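Local coordinates for oxidoreductase, NAD-binding/iron-sulfur cluster-binding protein (Nitratireductor pacificus pht-3B, PDB 6ZXU) that binds cobalamin and two [4Fe-4S] clusters and, as a catabolic reductive dehalogenase, probably uses them to remove halogen from its organic substrates, at residues A[317-321]-A[576-580]; A[336-340]-A[582-587]; A[570-574]-A[697-701]; A[559-563]-A[679-683]; A[329-334]-A[579-583]. One frame throughout, in Å; residues are numbered along the deposited sequence.

In the fold
Going from the N terminus, helix 317-323, helix 328-333 and the turn 336-340 come first, and some 240 residues later the chain returns to them along helix 572-581 and the loop after it. Interactions 1, 5 and 2 close these long loops in that order, side by side; interactions 1 and 2 cross along the chain, whereas 1 and 5 share Arg-579 and Val-580. Interactions 4 and 3 close shorter loops, at separations of 116 and 123 residues, cross each other, and bring the C-terminal segments 679-683 and 697-701 against the region of the 4Fe-4S dicluster family. Helix 572-581 thus takes part in interactions 1, 3 and 5, beside cobalamin and one cluster.

Interaction 1 (A[317-321]-A[576-580]); sequences FFKRA and TKYRV
Phe-318 brings the rim of its ring up to the side chains of Arg-579 and Val-580, both close to its plane. CZ of Phe-318 lies 3.4 Å from NH2 of Arg-579, with ring and guanidinium planes inclined by 58°, an edge approach and not a stack over the ring face. On the neighbouring rim atom, CE1 of Phe-318 packs 3.9 Å from the CG2 methyl of Val-580. One residue earlier, Phe-317 directs its CB at the hydroxyl of Thr-576, the CB to OG1 distance being 3.3 Å, and the two side chains cross at about a right angle. The CG2 methyl of Thr-576 turns to the other helix and lies 3.8 Å from the carbonyl O of Phe-317 and 4.4 Å from CB of Ala-321.

No hydrogen bond joins the two segments, and the polar ends are held elsewhere. With its OG1 anti to the carbonyl carbon (chi1 -58°), Thr-576 reaches back along its own helix to bond the O of Val-572. Arg-579 bends along its chain, and its NE donates to the O of Cys-588; the same side chain touches both cobalamin and an iron-sulfur cluster. Phe-317 binds the cofactor through its backbone N, while CD of Arg-320 lies over one face of its ring, toward the rim.

The short helical segments cross at -68° with their axes 10.8 Å apart, so helix 317-323 lies over helix 572-581 beside the cobalamin pocket. Tyr-680, from the loop before helix 700-709, meets the Phe-317 ring beyond this crossing.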
# COMPACT_ATOMS: atom_id res chain seq x y z
N PHE A 317 6.98 11.77 -15.75
CA PHE A 317 8.18 12.47 -15.40
C PHE A 317 9.30 11.62 -14.78
O PHE A 317 10.43 12.05 -14.86
CB PHE A 317 7.97 13.72 -14.56
CG PHE A 317 7.83 14.97 -15.37
CD1 PHE A 317 6.79 15.12 -16.21
CD2 PHE A 317 8.71 16.05 -15.20
CE1 PHE A 317 6.64 16.28 -16.99
CE2 PHE A 317 8.60 17.18 -15.96
CZ PHE A 317 7.53 17.32 -16.86
N PHE A 318 9.03 10.43 -14.26
CA PHE A 318 10.16 9.51 -13.98
C PHE A 318 10.83 9.05 -15.27
O PHE A 318 12.04 8.91 -15.29
CB PHE A 318 9.71 8.30 -13.20
CG PHE A 318 9.32 8.61 -11.77
CD1 PHE A 318 10.13 9.42 -11.01
CD2 PHE A 318 8.11 8.16 -11.24
CE1 PHE A 318 9.79 9.73 -9.71
CE2 PHE A 318 7.74 8.50 -9.93
CZ PHE A 318 8.60 9.24 -9.19
N LYS A 319 10.07 8.74 -16.32
CA LYS A 319 10.64 8.40 -17.62
C LYS A 319 11.40 9.57 -18.23
O LYS A 319 12.48 9.39 -18.81
CB LYS A 319 9.56 7.91 -18.60
CG LYS A 319 8.78 6.72 -18.13
CD LYS A 319 9.70 5.80 -17.48
CE LYS A 319 9.27 4.36 -17.60
NZ LYS A 319 8.09 4.08 -16.88
N ARG A 320 10.94 10.79 -18.02
CA ARG A 320 11.66 11.95 -18.45
C ARG A 320 12.99 12.10 -17.77
O ARG A 320 14.01 12.39 -18.38
CB ARG A 320 10.84 13.21 -18.31
CG ARG A 320 9.55 13.20 -19.12
CD ARG A 320 8.98 14.60 -19.38
NE ARG A 320 9.77 15.39 -20.33
CZ ARG A 320 9.38 16.52 -20.90
NH1 ARG A 320 8.16 17.02 -20.67
NH2 ARG A 320 10.21 17.18 -21.64
N ALA A 321 13.00 11.85 -16.45
CA ALA A 321 14.24 11.88 -15.68
C ALA A 321 15.24 10.83 -16.16
O ALA A 321 16.37 11.15 -16.38
CB ALA A 321 13.92 11.69 -14.18
N THR A 576 9.29 16.00 -8.99
CA THR A 576 10.17 14.94 -9.47
C THR A 576 11.63 15.13 -9.04
O THR A 576 12.30 14.21 -8.54
CB THR A 576 10.12 14.81 -11.04
OG1 THR A 576 8.79 14.54 -11.42
CG2 THR A 576 10.96 13.63 -11.49
N LYS A 577 12.15 16.36 -9.22
CA LYS A 577 13.54 16.62 -8.89
C LYS A 577 13.78 16.42 -7.39
O LYS A 577 14.79 15.80 -7.00
CB LYS A 577 13.90 18.04 -9.30
CG LYS A 577 14.21 18.10 -10.78
CD LYS A 577 14.40 19.55 -11.26
CE LYS A 577 15.14 19.55 -12.61
NZ LYS A 577 14.80 20.77 -13.37
N TYR A 578 12.88 16.89 -6.53
CA TYR A 578 13.05 16.67 -5.10
C TYR A 578 13.03 15.17 -4.75
O TYR A 578 13.95 14.67 -4.11
CB TYR A 578 12.02 17.45 -4.27
CG TYR A 578 12.27 17.35 -2.79
CD1 TYR A 578 13.28 18.08 -2.19
CD2 TYR A 578 11.55 16.47 -1.99
CE1 TYR A 578 13.56 17.95 -0.82
CE2 TYR A 578 11.81 16.36 -0.64
CZ TYR A 578 12.82 17.12 -0.04
OH TYR A 578 13.09 16.99 1.30
N ARG A 579 12.05 14.45 -5.19
CA ARG A 579 11.96 13.05 -4.84
C ARG A 579 13.16 12.21 -5.36
O ARG A 579 13.69 11.37 -4.63
CB ARG A 579 10.65 12.46 -5.37
CG ARG A 579 9.40 13.04 -4.77
CD ARG A 579 8.10 12.28 -5.11
NE ARG A 579 8.03 11.04 -4.41
CZ ARG A 579 7.67 9.90 -4.91
NH1 ARG A 579 7.61 8.84 -4.13
NH2 ARG A 579 7.29 9.82 -6.15
N VAL A 580 13.58 12.44 -6.61
CA VAL A 580 14.65 11.66 -7.24
C VAL A 580 16.01 12.01 -6.61
O VAL A 580 16.83 11.14 -6.39
CB VAL A 580 14.68 11.87 -8.74
CG1 VAL A 580 15.92 11.29 -9.40
CG2 VAL A 580 13.41 11.21 -9.35

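Interaction 2 (A[336-340]-A[582-587]); sequences RFPMK and QMKGSA
Lys-340 carries its ammonium group into the loop 582-587, where two backbone carbonyls receive it. NZ of Lys-340 donates to O of Gly-585 at 2.9 Å, nearly along the C=O axis, and more weakly to O of Gln-582 at 3.0 Å. An alanine in place of Lys-340 would probably leave these two carbonyls without their shared donor and the loop freer to shift. A second polar link is formed by Ser-586, whose OG donates to O of Phe-337 at 2.7 Å in the carbonyl plane; having OG anti to the backbone N (chi1 -162°) turns the hydroxyl to this acceptor. One water bridges the same hydroxyl to O of Pro-338, donating to both, weakly to the proline.

The apolar part is small: the Phe-337 ring takes CB of Ala-587 at its edge, 3.8 Å from CD2, while CD of Pro-338 lies over one face.

NE2 of Gln-582 donates to O of Ala-587 at 3.0 Å, and OE1 accepts from N of Lys-584, bonds that fold the segment before cluster-binding Cys-588.

The type I turn 336-339 joins the link between helices 572-581 and 590-594, with helix 445-469 packed against Pro-338 and Ser-586 and strand 645-647 beside Lys-340.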
# COMPACT_ATOMS: atom_id res chain seq x y z
N ARG A 336 18.06 4.60 -8.48
CA ARG A 336 18.47 4.36 -7.08
C ARG A 336 17.52 4.95 -6.05
O ARG A 336 17.44 4.46 -4.92
CB ARG A 336 19.81 5.05 -6.91
CG ARG A 336 20.47 4.75 -5.66
CD ARG A 336 21.72 5.58 -5.47
NE ARG A 336 22.00 5.37 -4.05
CZ ARG A 336 22.08 6.35 -3.16
NH1 ARG A 336 21.93 7.63 -3.55
NH2 ARG A 336 22.42 6.07 -1.89
N PHE A 337 16.86 6.06 -6.39
CA PHE A 337 16.27 6.93 -5.37
C PHE A 337 15.23 6.25 -4.43
O PHE A 337 15.20 6.58 -3.25
CB PHE A 337 15.71 8.21 -5.95
CG PHE A 337 14.34 8.05 -6.56
CD1 PHE A 337 14.21 7.63 -7.84
CD2 PHE A 337 13.20 8.33 -5.82
CE1 PHE A 337 12.97 7.48 -8.45
CE2 PHE A 337 11.96 8.18 -6.40
CZ PHE A 337 11.84 7.72 -7.70
N PRO A 338 14.48 5.26 -4.92
CA PRO A 338 13.60 4.61 -3.99
C PRO A 338 14.14 3.33 -3.36
O PRO A 338 13.41 2.62 -2.63
CB PRO A 338 12.38 4.23 -4.89
CG PRO A 338 13.01 3.92 -6.23
CD PRO A 338 14.31 4.72 -6.29
N MET A 339 15.41 3.05 -3.63
CA MET A 339 16.03 1.78 -3.21
C MET A 339 17.29 2.00 -2.37
O MET A 339 18.17 1.17 -2.35
CB MET A 339 16.37 0.96 -4.45
CG MET A 339 15.11 0.37 -5.10
SD MET A 339 14.42 -0.91 -4.11
CE MET A 339 12.64 -0.91 -4.46
N LYS A 340 17.33 3.10 -1.67
CA LYS A 340 18.43 3.41 -0.84
C LYS A 340 18.38 2.69 0.50
O LYS A 340 19.39 2.47 1.11
CB LYS A 340 18.47 4.91 -0.58
CG LYS A 340 18.47 5.76 -1.80
CD LYS A 340 18.76 7.22 -1.35
CE LYS A 340 18.01 8.26 -2.12
NZ LYS A 340 18.43 9.66 -1.81
N GLN A 582 16.84 14.48 -3.72
CA GLN A 582 17.16 14.90 -2.37
C GLN A 582 17.90 13.79 -1.60
O GLN A 582 17.65 12.58 -1.80
CB GLN A 582 15.94 15.41 -1.63
CG GLN A 582 14.89 14.35 -1.23
CD GLN A 582 15.10 13.86 0.19
OE1 GLN A 582 15.92 14.40 0.92
NE2 GLN A 582 14.31 12.90 0.60
N MET A 583 18.85 14.19 -0.75
CA MET A 583 19.84 13.29 -0.22
C MET A 583 19.71 13.02 1.29
O MET A 583 20.53 12.28 1.83
CB MET A 583 21.25 13.87 -0.46
CG MET A 583 21.59 14.05 -1.92
SD MET A 583 23.22 14.87 -2.21
CE MET A 583 22.86 16.61 -1.75
N LYS A 584 18.69 13.59 1.94
CA LYS A 584 18.46 13.38 3.35
C LYS A 584 17.28 12.41 3.61
O LYS A 584 16.67 12.40 4.67
CB LYS A 584 18.34 14.68 4.07
CG LYS A 584 19.43 15.69 3.73
CD LYS A 584 19.87 16.59 4.84
CE LYS A 584 18.83 17.52 5.32
NZ LYS A 584 19.07 17.98 6.74
N GLY A 585 17.00 11.61 2.64
CA GLY A 585 16.05 10.54 2.76
C GLY A 585 15.92 9.79 1.46
O GLY A 585 16.63 10.05 0.47
N SER A 586 14.92 8.90 1.39
CA SER A 586 14.61 8.16 0.16
C SER A 586 13.22 8.57 -0.41
O SER A 586 12.21 8.14 0.09
CB SER A 586 14.60 6.69 0.49
OG SER A 586 14.72 5.97 -0.68
N ALA A 587 13.23 9.45 -1.39
CA ALA A 587 12.01 10.01 -2.05
C ALA A 587 11.21 10.85 -1.06
O ALA A 587 11.79 11.46 -0.18
CB ALA A 587 11.20 8.89 -2.67
O HOH W 1 14.50 3.13 -0.04

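Interaction 3 (A[570-574]-A[697-701]); sequences ADVEK and PVDRS
Glu-573 and Val-698 have the nearest CA atoms of the two segments, 8.2 Å apart, so the backbones stay well separated and long side chains have to span the interval. Both segments are helix starts: Asp-571 and Asp-699 occupy the N-cap positions of helices 572-581 and 700-709. Asp-699 is the centre of an inverse gamma turn and caps its own helix through Gly-702 N.

Arg-700 bridges the gap. Its CG stands anti to the backbone N (chi1 -174°) and the chain runs extended to NE, which carries the guanidinium to the other segment. Arg-700 grips Asp-571 end-on: NH2 donates to OD2 at 2.8 Å and NH1 to OD1 at 3.2 Å, the latter on the syn lone pair, with the two flat groups only 28° apart. NH1 of Arg-700 also donates to OE1 of Glu-573 at 2.8 Å, this time from above the carboxylate, whose plane is turned 76° from the guanidinium.

The result is a salt-bridge network built on a helix cap, since OD1 of Asp-571 also accepts from N of Lys-574 at 3.1 Å. Were Arg-700 a leucine, Asp-571 and Glu-573 would probably lose the positive group they share, and the two helix starts this bridge.

Glu-573 has further partners: OE1 lies very close to the hydroxyl of Tyr-680, a probable hydrogen bond, and OE2 forms a salt bridge with Lys-577. CG1 of Val-698 lies 3.5 Å from OE1 of Glu-573. Lys-574 lays its aliphatic part beside the guanidinium, CG being 3.9 Å from NH2 of Arg-700, while its NZ bonds O of Asn-552.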
# COMPACT_ATOMS: atom_id res chain seq x y z
N ALA A 570 -0.14 20.58 -9.53
CA ALA A 570 1.11 20.72 -8.87
C ALA A 570 2.21 20.85 -9.91
O ALA A 570 2.03 20.51 -11.08
CB ALA A 570 1.41 19.54 -8.00
N ASP A 571 3.37 21.31 -9.48
CA ASP A 571 4.56 21.42 -10.38
C ASP A 571 5.32 20.10 -10.37
O ASP A 571 6.07 19.80 -9.45
CB ASP A 571 5.47 22.56 -9.95
CG ASP A 571 6.52 22.90 -10.99
OD1 ASP A 571 7.17 21.99 -11.56
OD2 ASP A 571 6.68 24.14 -11.29
N VAL A 572 5.09 19.29 -11.39
CA VAL A 572 5.60 17.96 -11.41
C VAL A 572 7.10 17.92 -11.64
O VAL A 572 7.77 16.96 -11.26
CB VAL A 572 4.83 17.05 -12.40
CG1 VAL A 572 3.36 17.00 -12.02
CG2 VAL A 572 4.98 17.51 -13.83
N GLU A 573 7.63 18.95 -12.28
CA GLU A 573 9.09 19.04 -12.43
C GLU A 573 9.78 19.26 -11.09
O GLU A 573 10.77 18.58 -10.79
CB GLU A 573 9.43 20.16 -13.36
CG GLU A 573 10.93 20.37 -13.51
CD GLU A 573 11.20 21.53 -14.47
OE1 GLU A 573 10.24 22.20 -15.00
OE2 GLU A 573 12.39 21.79 -14.71
N LYS A 574 9.27 20.17 -10.28
CA LYS A 574 9.84 20.42 -8.94
C LYS A 574 9.69 19.21 -8.02
O LYS A 574 10.70 18.75 -7.41
CB LYS A 574 9.23 21.61 -8.29
CG LYS A 574 9.58 22.91 -8.95
CD LYS A 574 9.47 24.10 -8.01
CE LYS A 574 8.04 24.38 -7.70
NZ LYS A 574 7.81 25.68 -7.00
N PRO A 697 14.69 18.14 -23.37
CA PRO A 697 14.87 18.98 -22.16
C PRO A 697 13.57 19.63 -21.74
O PRO A 697 12.82 20.14 -22.60
CB PRO A 697 15.90 19.99 -22.58
CG PRO A 697 16.69 19.26 -23.67
CD PRO A 697 15.67 18.49 -24.45
N VAL A 698 13.27 19.57 -20.44
CA VAL A 698 11.97 20.07 -20.00
C VAL A 698 11.90 21.60 -20.29
O VAL A 698 12.81 22.35 -19.95
CB VAL A 698 11.74 19.75 -18.52
CG1 VAL A 698 10.50 20.46 -18.03
CG2 VAL A 698 11.45 18.29 -18.36
N ASP A 699 10.81 22.07 -20.90
CA ASP A 699 10.69 23.48 -21.25
C ASP A 699 10.05 24.26 -20.11
O ASP A 699 8.86 24.54 -20.14
CB ASP A 699 9.91 23.60 -22.55
CG ASP A 699 9.73 25.07 -23.00
OD1 ASP A 699 10.31 25.98 -22.36
OD2 ASP A 699 8.93 25.34 -23.97
N ARG A 700 10.84 24.68 -19.16
CA ARG A 700 10.25 25.28 -17.96
C ARG A 700 9.69 26.63 -18.26
O ARG A 700 8.58 26.95 -17.81
CB ARG A 700 11.28 25.34 -16.83
CG ARG A 700 10.64 25.83 -15.56
CD ARG A 700 11.34 25.31 -14.33
NE ARG A 700 10.59 25.78 -13.16
CZ ARG A 700 9.62 25.13 -12.56
NH1 ARG A 700 9.27 23.92 -12.95
NH2 ARG A 700 9.02 25.72 -11.56
N SER A 701 10.39 27.47 -18.99
CA SER A 701 9.78 28.79 -19.25
C SER A 701 8.45 28.63 -20.00
O SER A 701 7.46 29.34 -19.72
CB SER A 701 10.74 29.70 -19.98
OG SER A 701 11.08 28.97 -21.08

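Interaction 4 (A[559-563]-A[679-683]); sequences KVMFN and MYPPR
The two-stranded hairpin of 560-562 and 565-567, which contributes Phe-562 to the cobalamin pocket, is packed here against the proline-rich loop 679-683. Phe-562 and Met-679 make a Met-aromatic contact: SD of Met-679 lies 5.3 Å from the centroid of the Phe-562 ring, at its edge, 84° off the normal. The methionine methyl extends the contact, with CE of Met-679 3.8 Å from CD2 of Phe-562 and 3.6 Å from CG2 of Val-560, which it meets tip to tip. A bend at chi3 (44°) turns this methyl toward the strand.

Farther round the ring, CE2 of Phe-562 approaches N of Pro-681 at 3.5 Å and CB of the same proline at 3.8 Å. CZ of Phe-562 lies 3.7 Å from O of Tyr-680, close to the ring plane. Asn-563 crosses Pro-682 at about a right angle, its CG 3.6 Å from the proline CD, while its OD1 accepts from the backbone N of Gln-309.

The Phe-562 ring also touches cobalamin and makes a cation-pi contact with Lys-569. Strand 560-562 pairs with 565-567 on one edge, and helix 700-709 packs on Met-679 and Pro-681, bringing the C-terminal region up to the hairpin.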
# COMPACT_ATOMS: atom_id res chain seq x y z
N LYS A 559 -8.12 26.01 -8.83
CA LYS A 559 -8.09 24.97 -9.83
C LYS A 559 -7.99 25.61 -11.23
O LYS A 559 -8.46 26.72 -11.46
CB LYS A 559 -9.29 24.08 -9.74
CG LYS A 559 -9.25 23.12 -8.56
CD LYS A 559 -10.55 22.35 -8.38
CE LYS A 559 -11.53 23.19 -7.61
NZ LYS A 559 -12.84 22.51 -7.53
N VAL A 560 -7.38 24.89 -12.16
CA VAL A 560 -7.23 25.26 -13.54
C VAL A 560 -7.72 24.10 -14.43
O VAL A 560 -7.90 22.96 -13.98
CB VAL A 560 -5.76 25.60 -13.92
CG1 VAL A 560 -5.27 26.82 -13.16
CG2 VAL A 560 -4.79 24.45 -13.67
N MET A 561 -7.92 24.42 -15.70
CA MET A 561 -8.14 23.37 -16.70
C MET A 561 -6.77 22.90 -17.18
O MET A 561 -5.87 23.71 -17.40
CB MET A 561 -8.97 23.96 -17.90
CG MET A 561 -10.40 24.35 -17.57
SD MET A 561 -11.35 23.13 -16.67
CE MET A 561 -11.51 21.84 -17.89
N PHE A 562 -6.67 21.61 -17.38
CA PHE A 562 -5.44 20.96 -17.80
C PHE A 562 -5.87 19.76 -18.63
O PHE A 562 -6.52 18.90 -18.12
CB PHE A 562 -4.64 20.50 -16.52
CG PHE A 562 -3.38 19.73 -16.80
CD1 PHE A 562 -3.38 18.33 -16.91
CD2 PHE A 562 -2.19 20.39 -16.98
CE1 PHE A 562 -2.25 17.67 -17.23
CE2 PHE A 562 -1.04 19.71 -17.31
CZ PHE A 562 -1.07 18.33 -17.40
N ASN A 563 -5.51 19.75 -19.93
CA ASN A 563 -5.73 18.63 -20.83
C ASN A 563 -7.14 18.14 -20.71
O ASN A 563 -7.40 16.94 -20.65
CB ASN A 563 -4.75 17.48 -20.57
CG ASN A 563 -4.82 16.37 -21.65
OD1 ASN A 563 -5.21 16.61 -22.79
ND2 ASN A 563 -4.41 15.22 -21.30
N MET A 679 3.31 23.89 -15.77
CA MET A 679 2.49 22.72 -16.08
C MET A 679 2.92 22.13 -17.43
O MET A 679 3.40 22.86 -18.27
CB MET A 679 1.00 23.02 -16.09
CG MET A 679 0.60 24.08 -17.05
SD MET A 679 -1.14 24.18 -17.43
CE MET A 679 -2.02 24.03 -15.88
N TYR A 680 2.70 20.86 -17.61
CA TYR A 680 3.19 20.19 -18.80
C TYR A 680 2.06 19.35 -19.38
O TYR A 680 2.07 18.12 -19.29
CB TYR A 680 4.40 19.36 -18.49
CG TYR A 680 5.55 20.19 -18.01
CD1 TYR A 680 6.30 20.93 -18.88
CD2 TYR A 680 5.78 20.35 -16.66
CE1 TYR A 680 7.32 21.76 -18.45
CE2 TYR A 680 6.77 21.23 -16.19
CZ TYR A 680 7.54 21.93 -17.13
OH TYR A 680 8.59 22.77 -16.66
N PRO A 681 1.10 20.03 -20.05
CA PRO A 681 0.07 19.29 -20.75
C PRO A 681 0.68 18.67 -21.99
O PRO A 681 1.82 18.94 -22.29
CB PRO A 681 -0.96 20.36 -21.09
CG PRO A 681 -0.16 21.61 -21.16
CD PRO A 681 0.92 21.48 -20.18
N PRO A 682 -0.09 17.84 -22.74
CA PRO A 682 0.47 17.18 -23.93
C PRO A 682 1.34 18.02 -24.86
O PRO A 682 2.35 17.52 -25.37
CB PRO A 682 -0.76 16.63 -24.62
CG PRO A 682 -1.62 16.24 -23.45
CD PRO A 682 -1.45 17.34 -22.47
N ARG A 683 1.00 19.26 -25.09
CA ARG A 683 1.87 19.99 -25.98
C ARG A 683 3.29 20.18 -25.51
O ARG A 683 4.13 20.49 -26.32
CB ARG A 683 1.27 21.32 -26.35
CG ARG A 683 1.13 22.32 -25.30
CD ARG A 683 0.48 23.60 -25.89
NE ARG A 683 1.44 24.31 -26.71
CZ ARG A 683 2.29 25.22 -26.28
NH1 ARG A 683 2.22 25.64 -25.04
NH2 ARG A 683 3.23 25.71 -27.09

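Interaction 5 (A[329-334]-A[579-583]); sequences KAKQEK and RVTQM
Val-580 and Thr-581, at the last turn of helix 572-581, fit against one side of helix 328-333 by van der Waals packing. CG1 of Val-580, anti to the backbone N (chi1 170°), points at the other helix and lies 3.5 Å from O of Ala-330 and 3.8 Å from CB of Glu-333. The CG2 methyl of Thr-581 rests 3.8 Å from CA of Ala-330, where the small alanine side chain permits close backbone approach. Across Thr-581, at about a right angle, runs the aliphatic chain of Lys-329, its CD 4.1 Å from the threonine CB.

The polar links between the segments pass through water, with no direct hydrogen bond. One water accepts from NZ of Lys-329 at 2.6 Å and donates to O of Thr-581. A second donates to OE1 of Glu-333 and, at 2.7 Å, to O of Val-580; thus both waters are held by carbonyls at the C-terminal end of the helix. That carboxylate is also in a salt bridge with Arg-336, while OG1 of Thr-581 turns back to bond the O of Lys-577.

Both waters therefore join the end of helix 572-581 to helix 328-333, which follows helix 317-323 in the chain. Phe-337, in the turn beyond helix 328-333, touches Val-580 as well.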
# COMPACT_ATOMS: atom_id res chain seq x y z
N LYS A 329 21.86 14.99 -12.96
CA LYS A 329 21.70 14.40 -11.59
C LYS A 329 20.46 13.55 -11.45
O LYS A 329 20.51 12.38 -10.92
CB LYS A 329 21.71 15.47 -10.50
CG LYS A 329 21.96 14.84 -9.13
CD LYS A 329 21.90 15.84 -7.98
CE LYS A 329 23.25 16.48 -7.55
NZ LYS A 329 23.06 17.22 -6.24
N ALA A 330 19.35 14.08 -12.00
CA ALA A 330 18.12 13.31 -12.00
C ALA A 330 18.25 11.97 -12.77
O ALA A 330 17.75 10.91 -12.33
CB ALA A 330 17.02 14.16 -12.56
N LYS A 331 18.95 12.00 -13.89
CA LYS A 331 19.23 10.79 -14.66
C LYS A 331 20.06 9.77 -13.85
O LYS A 331 19.74 8.56 -13.80
CB LYS A 331 19.94 11.19 -15.94
CG LYS A 331 20.10 10.07 -16.92
CD LYS A 331 20.92 10.57 -18.10
CE LYS A 331 21.33 9.38 -18.98
NZ LYS A 331 21.99 9.75 -20.30
N GLN A 332 21.11 10.25 -13.22
CA GLN A 332 22.02 9.39 -12.44
C GLN A 332 21.26 8.74 -11.27
O GLN A 332 21.53 7.56 -10.94
CB GLN A 332 23.25 10.16 -11.85
N GLU A 333 20.32 9.48 -10.66
CA GLU A 333 19.65 9.01 -9.44
C GLU A 333 18.37 8.28 -9.66
O GLU A 333 17.86 7.64 -8.71
CB GLU A 333 19.44 10.14 -8.49
CG GLU A 333 20.74 10.55 -7.79
CD GLU A 333 21.35 9.44 -6.81
OE1 GLU A 333 20.66 8.91 -5.86
OE2 GLU A 333 22.54 9.05 -7.04
N LYS A 334 17.92 8.19 -10.92
CA LYS A 334 16.61 7.67 -11.25
C LYS A 334 16.42 6.25 -10.75
O LYS A 334 15.35 5.94 -10.19
CB LYS A 334 16.31 7.77 -12.75
CG LYS A 334 15.25 6.79 -13.37
CD LYS A 334 13.94 6.92 -12.85
CE LYS A 334 12.84 6.13 -13.60
NZ LYS A 334 12.99 4.68 -13.81
N ARG A 579 12.05 14.45 -5.19
CA ARG A 579 11.96 13.05 -4.84
C ARG A 579 13.16 12.21 -5.36
O ARG A 579 13.69 11.37 -4.63
CB ARG A 579 10.65 12.46 -5.37
CG ARG A 579 9.40 13.04 -4.77
CD ARG A 579 8.10 12.28 -5.11
NE ARG A 579 8.03 11.04 -4.41
CZ ARG A 579 7.67 9.90 -4.91
NH1 ARG A 579 7.61 8.84 -4.13
NH2 ARG A 579 7.29 9.82 -6.15
N VAL A 580 13.58 12.44 -6.61
CA VAL A 580 14.65 11.66 -7.24
C VAL A 580 16.01 12.01 -6.61
O VAL A 580 16.83 11.14 -6.39
CB VAL A 580 14.68 11.87 -8.74
CG1 VAL A 580 15.92 11.29 -9.40
CG2 VAL A 580 13.41 11.21 -9.35
N THR A 581 16.22 13.29 -6.36
CA THR A 581 17.56 13.78 -6.01
C THR A 581 17.82 14.26 -4.56
O THR A 581 18.95 14.47 -4.22
CB THR A 581 18.06 14.92 -6.95
OG1 THR A 581 17.43 16.13 -6.61
CG2 THR A 581 17.84 14.64 -8.42
N GLN A 582 16.84 14.48 -3.72
CA GLN A 582 17.16 14.90 -2.37
C GLN A 582 17.90 13.79 -1.60
O GLN A 582 17.65 12.58 -1.80
CB GLN A 582 15.94 15.41 -1.63
CG GLN A 582 14.89 14.35 -1.23
CD GLN A 582 15.10 13.86 0.19
OE1 GLN A 582 15.92 14.40 0.92
NE2 GLN A 582 14.31 12.90 0.60
N MET A 583 18.85 14.19 -0.75
CA MET A 583 19.84 13.29 -0.22
C MET A 583 19.71 13.02 1.29
O MET A 583 20.53 12.28 1.83
CB MET A 583 21.25 13.87 -0.46
CG MET A 583 21.59 14.05 -1.92
SD MET A 583 23.22 14.87 -2.21
CE MET A 583 22.86 16.61 -1.75
O HOH W 2 21.08 16.50 -4.69
O HOH W 3 18.71 10.13 -4.68